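Paenibacillus xanthan lyase (Paenibacillus, PDB 6F2P) is a polysaccharide lyase that cleaves mannosyl-glucuronosyl linkages in the side chains of xanthan by elimination. Local coordinates at residues Lys483-Met488 / Asn660-Glu665; Tyr466-Met471 / Lys677-Thr682. All coordinates share one frame; numbering follows the deposited sequence.

Contact 1. Residues Lys483-Met488 / Asn660-Glu665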
ATOM      1  N   LYS A 483       6.599   9.463  13.538  1.00 18.03           N
ATOM      2  CA  LYS A 483       5.296   9.003  13.072  1.00 14.88           C
ATOM      3  C   LYS A 483       4.502  10.168  12.484  1.00 16.32           C
ATOM      4  O   LYS A 483       4.053  11.079  13.194  1.00 16.50           O
ATOM      5  CB  LYS A 483       4.533   8.281  14.179  1.00 13.40           C
ATOM      6  CG  LYS A 483       5.085   6.900  14.450  1.00 13.97           C
ATOM      7  CD  LYS A 483       4.805   6.421  15.862  1.00 16.82           C
ATOM      8  CE  LYS A 483       5.387   5.031  16.070  1.00 20.35           C
ATOM      9  NZ  LYS A 483       5.057   4.457  17.399  1.00 21.87           N
ATOM     10  N   LYS A 484       4.359  10.133  11.163  1.00 14.92           N
ATOM     11  CA  LYS A 484       3.724  11.205  10.417  1.00 14.81           C
ATOM     12  C   LYS A 484       2.427  10.684   9.815  1.00 17.91           C
ATOM     13  O   LYS A 484       2.404   9.617   9.184  1.00 14.05           O
ATOM     14  CB  LYS A 484       4.663  11.693   9.310  1.00 12.08           C
ATOM     15  CG  LYS A 484       6.048  12.059   9.807  1.00 13.26           C
ATOM     16  CD  LYS A 484       7.076  12.138   8.673  1.00 13.91           C
ATOM     17  CE  LYS A 484       6.720  13.225   7.655  1.00 12.29           C
ATOM     18  NZ  LYS A 484       6.857  14.606   8.195  1.00  9.77           N
ATOM     19  N   SER A 485       1.347  11.435  10.014  1.00 15.37           N
ATOM     20  CA  SER A 485       0.044  11.024   9.513  1.00 15.64           C
ATOM     21  C   SER A 485      -0.604  12.144   8.717  1.00 13.34           C
ATOM     22  O   SER A 485      -0.421  13.320   9.013  1.00 13.65           O
ATOM     23  CB  SER A 485      -0.868  10.593  10.666  1.00 13.35           C
ATOM     24  OG  SER A 485      -0.386   9.411  11.286  1.00 11.76           O
ATOM     25  N   TRP A 486      -1.361  11.772   7.697  1.00 11.84           N
ATOM     26  CA  TRP A 486      -2.067  12.758   6.900  1.00 13.77           C
ATOM     27  C   TRP A 486      -3.559  12.416   6.860  1.00 16.60           C
ATOM     28  O   TRP A 486      -3.934  11.245   6.776  1.00 13.89           O
ATOM     29  CB  TRP A 486      -1.462  12.846   5.497  1.00 11.65           C
ATOM     30  CG  TRP A 486      -0.009  13.253   5.488  1.00 13.43           C
ATOM     31  CD1 TRP A 486       0.493  14.525   5.381  1.00 12.52           C
ATOM     32  CD2 TRP A 486       1.128  12.384   5.589  1.00 12.86           C
ATOM     33  NE1 TRP A 486       1.872  14.496   5.412  1.00  9.29           N
ATOM     34  CE2 TRP A 486       2.285  13.195   5.533  1.00 12.93           C
ATOM     35  CE3 TRP A 486       1.281  11.000   5.717  1.00 11.57           C
ATOM     36  CZ2 TRP A 486       3.579  12.663   5.602  1.00 12.51           C
ATOM     37  CZ3 TRP A 486       2.569  10.473   5.793  1.00 13.57           C
ATOM     38  CH2 TRP A 486       3.702  11.309   5.733  1.00 12.13           C
ATOM     39  N   PHE A 487      -4.404  13.440   6.968  1.00 14.53           N
ATOM     40  CA  PHE A 487      -5.847  13.237   7.051  1.00 16.83           C
ATOM     41  C   PHE A 487      -6.495  14.142   6.035  1.00 13.59           C
ATOM     42  O   PHE A 487      -6.505  15.361   6.186  1.00 16.01           O
ATOM     43  CB  PHE A 487      -6.359  13.533   8.463  1.00 14.96           C
ATOM     44  CG  PHE A 487      -5.670  12.723   9.530  1.00 14.07           C
ATOM     45  CD1 PHE A 487      -4.408  13.083   9.987  1.00  9.17           C
ATOM     46  CD2 PHE A 487      -6.278  11.591  10.065  1.00 13.31           C
ATOM     47  CE1 PHE A 487      -3.764  12.334  10.955  1.00 10.68           C
ATOM     48  CE2 PHE A 487      -5.642  10.834  11.041  1.00 10.55           C
ATOM     49  CZ  PHE A 487      -4.383  11.209  11.489  1.00 13.30           C
ATOM     50  N   MET A 488      -7.020  13.536   4.984  1.00 13.67           N
ATOM     51  CA  MET A 488      -7.398  14.280   3.799  1.00 15.70           C
ATOM     52  C   MET A 488      -8.906  14.257   3.606  1.00 17.84           C
ATOM     53  O   MET A 488      -9.471  13.212   3.300  1.00 23.38           O
ATOM     54  CB  MET A 488      -6.666  13.678   2.600  1.00 13.99           C
ATOM     55  CG  MET A 488      -5.152  13.833   2.712  1.00 13.19           C
ATOM     56  SD  MET A 488      -4.151  12.509   2.005  1.00 14.71           S
ATOM     57  CE  MET A 488      -4.251  11.249   3.271  1.00 14.41           C
ATOM     58  N   ASN A 660      -4.806   6.359  12.715  1.00 15.30           N
ATOM     59  CA  ASN A 660      -3.683   5.451  12.545  1.00  9.77           C
ATOM     60  C   ASN A 660      -3.267   4.830  13.886  1.00 14.15           C
ATOM     61  O   ASN A 660      -2.982   5.545  14.847  1.00 13.89           O
ATOM     62  CB  ASN A 660      -2.495   6.159  11.893  1.00 11.56           C
ATOM     63  CG  ASN A 660      -2.753   6.533  10.432  1.00 13.19           C
ATOM     64  OD1 ASN A 660      -3.532   5.879   9.736  1.00 10.82           O
ATOM     65  ND2 ASN A 660      -2.081   7.589   9.963  1.00 10.02           N
ATOM     66  N   PHE A 661      -3.252   3.499  13.940  1.00 12.51           N
ATOM     67  CA  PHE A 661      -2.813   2.754  15.116  1.00 14.36           C
ATOM     68  C   PHE A 661      -1.389   2.227  14.919  1.00 17.20           C
ATOM     69  O   PHE A 661      -1.125   1.466  13.981  1.00 15.94           O
ATOM     70  CB  PHE A 661      -3.739   1.565  15.359  1.00 15.97           C
ATOM     71  CG  PHE A 661      -5.113   1.940  15.837  1.00 15.50           C
ATOM     72  CD1 PHE A 661      -5.352   2.175  17.182  1.00 19.41           C
ATOM     73  CD2 PHE A 661      -6.173   2.027  14.950  1.00 15.27           C
ATOM     74  CE1 PHE A 661      -6.626   2.508  17.636  1.00 12.89           C
ATOM     75  CE2 PHE A 661      -7.443   2.356  15.396  1.00 13.05           C
ATOM     76  CZ  PHE A 661      -7.668   2.593  16.740  1.00 13.32           C
ATOM     77  N   TRP A 662      -0.484   2.606  15.818  1.00 17.78           N
ATOM     78  CA  TRP A 662       0.945   2.329  15.647  1.00 15.88           C
ATOM     79  C   TRP A 662       1.469   1.053  16.310  1.00 20.17           C
ATOM     80  O   TRP A 662       2.571   0.598  15.994  1.00 21.94           O
ATOM     81  CB  TRP A 662       1.771   3.525  16.126  1.00 14.76           C
ATOM     82  CG  TRP A 662       1.580   4.735  15.275  1.00 15.84           C
ATOM     83  CD1 TRP A 662       0.942   5.888  15.620  1.00 14.69           C
ATOM     84  CD2 TRP A 662       2.019   4.908  13.922  1.00 14.07           C
ATOM     85  NE1 TRP A 662       0.957   6.771  14.568  1.00 13.12           N
ATOM     86  CE2 TRP A 662       1.616   6.194  13.515  1.00 15.21           C
ATOM     87  CE3 TRP A 662       2.723   4.104  13.019  1.00 13.86           C
ATOM     88  CZ2 TRP A 662       1.889   6.694  12.242  1.00 13.31           C
ATOM     89  CZ3 TRP A 662       2.994   4.603  11.758  1.00 11.80           C
ATOM     90  CH2 TRP A 662       2.573   5.882  11.380  1.00 10.84           C
ATOM     91  N   ASN A 663       0.695   0.477  17.226  1.00 20.51           N
ATOM     92  CA  ASN A 663       1.179  -0.656  18.007  1.00 18.62           C
ATOM     93  C   ASN A 663       0.348  -1.920  17.831  1.00 21.30           C
ATOM     94  O   ASN A 663      -0.843  -1.861  17.519  1.00 20.12           O
ATOM     95  CB  ASN A 663       1.255  -0.291  19.490  1.00 18.00           C
ATOM     96  CG  ASN A 663       2.141   0.911  19.751  1.00 20.13           C
ATOM     97  OD1 ASN A 663       1.708   1.888  20.357  1.00 25.42           O
ATOM     98  ND2 ASN A 663       3.392   0.845  19.300  1.00 21.62           N
ATOM     99  N   ASP A 664       0.984  -3.068  18.034  1.00 15.92           N
ATOM    100  CA  ASP A 664       0.270  -4.331  17.973  1.00 19.72           C
ATOM    101  C   ASP A 664      -0.253  -4.741  19.355  1.00 23.00           C
ATOM    102  O   ASP A 664      -0.110  -5.892  19.777  1.00 30.83           O
ATOM    103  CB  ASP A 664       1.157  -5.427  17.370  1.00 22.14           C
ATOM    104  CG  ASP A 664       1.179  -5.400  15.850  1.00 19.17           C
ATOM    105  OD1 ASP A 664       0.247  -4.831  15.238  1.00 19.45           O
ATOM    106  OD2 ASP A 664       2.125  -5.969  15.264  1.00 28.08           O
ATOM    107  N   GLU A 665      -0.848  -3.783  20.058  1.00 19.34           N
ATOM    108  CA  GLU A 665      -1.511  -4.050  21.329  1.00 20.29           C
ATOM    109  C   GLU A 665      -2.887  -3.399  21.272  1.00 22.87           C
ATOM    110  O   GLU A 665      -3.097  -2.479  20.477  1.00 22.40           O
ATOM    111  CB  GLU A 665      -0.691  -3.494  22.499  1.00 16.65           C
ATOM    112  CG  GLU A 665      -0.360  -2.011  22.376  1.00 29.54           C
ATOM    113  CD  GLU A 665       0.381  -1.447  23.589  1.00 42.80           C
ATOM    114  OE1 GLU A 665       1.625  -1.562  23.646  1.00 42.48           O
ATOM    115  OE2 GLU A 665      -0.281  -0.875  24.483  1.00 53.19           O
TER
HETATM  116  O   HOH W   1       5.500   1.552  17.013  1.00 27.85           O
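The hydroxyl of S485 is held by two hydrogen bonds, one of them reaching across this contact. N660 ND2 donates to S485 OG over 2.8 Å, and the bond is nearly straight, 163° at the hydrogen. OG lies almost in the amide plane of N660, so this bond and the S679 OG bond to N660 OD1 help fix the rotation of that carboxamide. The second grip comes from Q647, whose OE1 also bonds the indole nitrogen of W662; one glutamine oxygen thus positions both the serine and the tryptophan. W662 turns its six-membered ring toward strand 483-488, and the side chain of K483 is laid along one face of the indole. The lysine is extended beyond CG and runs from the benzo end back toward the tryptophan's own CB. K483 CG stands 3.6 Å from the centroid of the six-membered ring, only 11° off its normal, which makes a CH-pi contact. On the opposite face, N660 CB sits 4.1 Å above the W662 plane, displaced toward the rim, so aliphatic carbons sandwich the ring. At the ring edge S485 OG is 3.7 Å from W662 CZ2. The ammonium has run past the rings: K483 NZ bonds the carbonyl of S644 and gives a 3.0 Å hydrogen bond to the oxygen of water 1, which in turn donates to W662 O. This mixed, largely buried seam joins the end of strand 656-661 and the turn after it to super-sandwich strand 481-488, at the junction of super-sandwich and C-terminal beta-sandwich characteristic of polysaccharide lyase family 8.

Contact 2. Residues Tyr466-Met471 / Lys677-Thr682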
ATOM      1  N   TYR A 466     -12.379  10.411   0.807  1.00 15.43           N
ATOM      2  CA  TYR A 466     -11.679  10.846   2.007  1.00 16.83           C
ATOM      3  C   TYR A 466     -10.689   9.764   2.400  1.00 15.05           C
ATOM      4  O   TYR A 466     -10.950   8.574   2.233  1.00 14.85           O
ATOM      5  CB  TYR A 466     -12.683  11.140   3.141  1.00 14.50           C
ATOM      6  CG  TYR A 466     -13.855  11.973   2.671  1.00 18.56           C
ATOM      7  CD1 TYR A 466     -13.649  13.165   1.988  1.00 16.82           C
ATOM      8  CD2 TYR A 466     -15.170  11.553   2.877  1.00 20.91           C
ATOM      9  CE1 TYR A 466     -14.715  13.930   1.535  1.00 18.47           C
ATOM     10  CE2 TYR A 466     -16.252  12.315   2.428  1.00 16.29           C
ATOM     11  CZ  TYR A 466     -16.013  13.502   1.759  1.00 22.53           C
ATOM     12  OH  TYR A 466     -17.066  14.262   1.299  1.00 28.23           O
ATOM     13  N   GLY A 467      -9.534  10.167   2.904  1.00 14.28           N
ATOM     14  CA  GLY A 467      -8.499   9.198   3.178  1.00 12.00           C
ATOM     15  C   GLY A 467      -7.624   9.615   4.330  1.00 15.85           C
ATOM     16  O   GLY A 467      -7.628  10.778   4.754  1.00 17.93           O
ATOM     17  N   VAL A 468      -6.877   8.647   4.838  1.00 13.22           N
ATOM     18  CA  VAL A 468      -5.917   8.868   5.897  1.00 13.79           C
ATOM     19  C   VAL A 468      -4.694   8.020   5.563  1.00 15.86           C
ATOM     20  O   VAL A 468      -4.829   6.845   5.197  1.00 13.41           O
ATOM     21  CB  VAL A 468      -6.507   8.471   7.278  1.00 11.96           C
ATOM     22  CG1 VAL A 468      -7.179   7.117   7.200  1.00 10.91           C
ATOM     23  CG2 VAL A 468      -5.431   8.478   8.356  1.00 13.21           C
ATOM     24  N   SER A 469      -3.505   8.617   5.654  1.00 14.14           N
ATOM     25  CA  SER A 469      -2.274   7.871   5.428  1.00 10.33           C
ATOM     26  C   SER A 469      -1.305   8.090   6.555  1.00 11.70           C
ATOM     27  O   SER A 469      -1.388   9.082   7.287  1.00 12.99           O
ATOM     28  CB  SER A 469      -1.599   8.293   4.130  1.00 10.13           C
ATOM     29  OG  SER A 469      -2.389   7.988   3.001  1.00 14.13           O
ATOM     30  N   GLY A 470      -0.361   7.168   6.679  1.00 11.04           N
ATOM     31  CA  GLY A 470       0.666   7.289   7.682  1.00 10.88           C
ATOM     32  C   GLY A 470       1.973   6.677   7.247  1.00 12.65           C
ATOM     33  O   GLY A 470       2.017   5.776   6.399  1.00 12.59           O
ATOM     34  N   MET A 471       3.044   7.172   7.856  1.00 12.70           N
ATOM     35  CA  MET A 471       4.379   6.665   7.614  1.00 10.98           C
ATOM     36  C   MET A 471       5.174   6.721   8.900  1.00 11.39           C
ATOM     37  O   MET A 471       5.291   7.781   9.517  1.00 13.85           O
ATOM     38  CB  MET A 471       5.066   7.537   6.567  1.00 15.63           C
ATOM     39  CG  MET A 471       6.525   7.225   6.343  1.00 13.53           C
ATOM     40  SD  MET A 471       7.219   8.270   5.048  1.00 19.51           S
ATOM     41  CE  MET A 471       8.938   7.752   5.111  1.00 12.22           C
ATOM     42  N   LYS A 677      -1.632  -2.895  14.593  1.00 15.28           N
ATOM     43  CA  LYS A 677      -1.303  -1.784  13.707  1.00 20.96           C
ATOM     44  C   LYS A 677      -2.343  -1.740  12.596  1.00 16.87           C
ATOM     45  O   LYS A 677      -2.674  -2.772  12.013  1.00 15.22           O
ATOM     46  CB  LYS A 677       0.091  -1.962  13.098  1.00 16.21           C
ATOM     47  CG  LYS A 677       1.210  -2.015  14.116  1.00 15.51           C
ATOM     48  CD  LYS A 677       2.514  -2.492  13.489  1.00 16.68           C
ATOM     49  CE  LYS A 677       3.613  -2.611  14.534  1.00 18.40           C
ATOM     50  NZ  LYS A 677       4.943  -2.771  13.903  1.00 21.64           N
ATOM     51  N   ALA A 678      -2.865  -0.555  12.309  1.00 15.74           N
ATOM     52  CA  ALA A 678      -3.948  -0.445  11.347  1.00  9.43           C
ATOM     53  C   ALA A 678      -4.173   0.992  10.945  1.00 10.82           C
ATOM     54  O   ALA A 678      -3.894   1.912  11.706  1.00 15.41           O
ATOM     55  CB  ALA A 678      -5.214  -1.006  11.947  1.00 18.59           C
ATOM     56  N   SER A 679      -4.688   1.191   9.744  1.00 10.37           N
ATOM     57  CA  SER A 679      -5.198   2.493   9.369  1.00 10.73           C
ATOM     58  C   SER A 679      -6.713   2.343   9.249  1.00 15.43           C
ATOM     59  O   SER A 679      -7.205   1.416   8.608  1.00 17.20           O
ATOM     60  CB  SER A 679      -4.584   2.946   8.057  1.00 12.25           C
ATOM     61  OG  SER A 679      -4.976   4.271   7.760  1.00 16.09           O
ATOM     62  N   VAL A 680      -7.456   3.230   9.899  1.00 13.29           N
ATOM     63  CA  VAL A 680      -8.902   3.072  10.001  1.00 12.56           C
ATOM     64  C   VAL A 680      -9.610   4.380   9.690  1.00 14.20           C
ATOM     65  O   VAL A 680      -9.134   5.449  10.079  1.00 15.37           O
ATOM     66  CB  VAL A 680      -9.288   2.618  11.416  1.00 13.37           C
ATOM     67  CG1 VAL A 680     -10.792   2.447  11.550  1.00  8.48           C
ATOM     68  CG2 VAL A 680      -8.554   1.334  11.760  1.00 13.66           C
ATOM     69  N   MET A 681     -10.729   4.305   8.974  1.00 13.11           N
ATOM     70  CA  MET A 681     -11.544   5.487   8.719  1.00 14.67           C
ATOM     71  C   MET A 681     -13.027   5.170   8.911  1.00 17.65           C
ATOM     72  O   MET A 681     -13.500   4.130   8.467  1.00 18.99           O
ATOM     73  CB  MET A 681     -11.260   6.054   7.325  1.00 11.69           C
ATOM     74  CG  MET A 681     -12.057   7.304   6.983  1.00 16.49           C
ATOM     75  SD  MET A 681     -11.314   8.309   5.670  1.00 19.46           S
ATOM     76  CE  MET A 681     -10.036   9.132   6.609  1.00 15.59           C
ATOM     77  N   THR A 682     -13.746   6.057   9.599  1.00 17.36           N
ATOM     78  CA  THR A 682     -15.172   5.867   9.859  1.00 13.27           C
ATOM     79  C   THR A 682     -16.019   6.975   9.235  1.00 15.67           C
ATOM     80  O   THR A 682     -15.605   8.133   9.170  1.00 14.05           O
ATOM     81  CB  THR A 682     -15.479   5.799  11.378  1.00 14.20           C
ATOM     82  OG1 THR A 682     -15.241   7.080  11.981  1.00 13.24           O
ATOM     83  CG2 THR A 682     -14.618   4.731  12.077  1.00 11.88           C
TER
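M681 leaves its strand with CG anti to the backbone N (chi1 -179°), continues nearly extended through chi2, and then folds at its tip, chi3 -78°. That last bend turns the methyl group along strand 466-471 and lets the thioether lie against the backbone. V468 comes down to meet it with CG1 set between its own N and carbonyl carbon, and the two side chains lie alongside, pointing opposite ways. V468 CG1 and M681 CE touch at 3.5 Å. Further back along the thioether, M681 SD is 3.5 Å from Y466 O and 4.0 Å from Y466 CB, while the phenol ring of the tyrosine extends off from the methionine. The methyl covers the peptide that follows the glycine, with M681 CE 3.4 Å from G467 C. The strands run at 160° to one another, close to antiparallel, yet their axes come no closer than 7.4 Å: this is face-to-face packing between two sheets, the nine-stranded one of the super-sandwich and the seven-stranded one of the C-terminal beta-sandwich in this family 8 lyase. T460 and I462 of strand 457-462 also touch M681, so the methionine is pressed against two adjacent strands of the larger sheet. An alanine at M681 would remove the sulfur and methyl that reach Y466, G467 and V468, and would probably leave the two sheets less tightly packed here. Two residues earlier, on the same side of the strand, S679 adds a polar neighbour. Its OG, anti to the backbone N, lies 3.6 Å from V468 CG1, flanking the valine on the side away from M681. The hydroxyl itself is hydrogen-bonded to N660 OD1 on strand 656-661.

How the contacts relate
Contacts 1 and 2 are two neighbouring parts of one interface, their centres about 7 Å apart. Strands 466-474 and 481-488 follow each other in the chain and pair in one sheet, with W486 N 2.7 Å from S469 O, a probable hydrogen bond. Strands 656-661 and 678-684 are neighbours in the facing sheet. Beyond them D664 OD1 probably accepts a hydrogen bond from K677 N at 2.8 Å. N660 is shared: its ND2 serves contact 1, while its OD1 bonds S679 OG of contact 2 and packs 3.5 Å from V468 CG2. The K483 side chain lies about 6 Å from a methylpentanediol molecule, probably from the crystallisation liquor, and that of Y466 about 8 Å from a calcium ion.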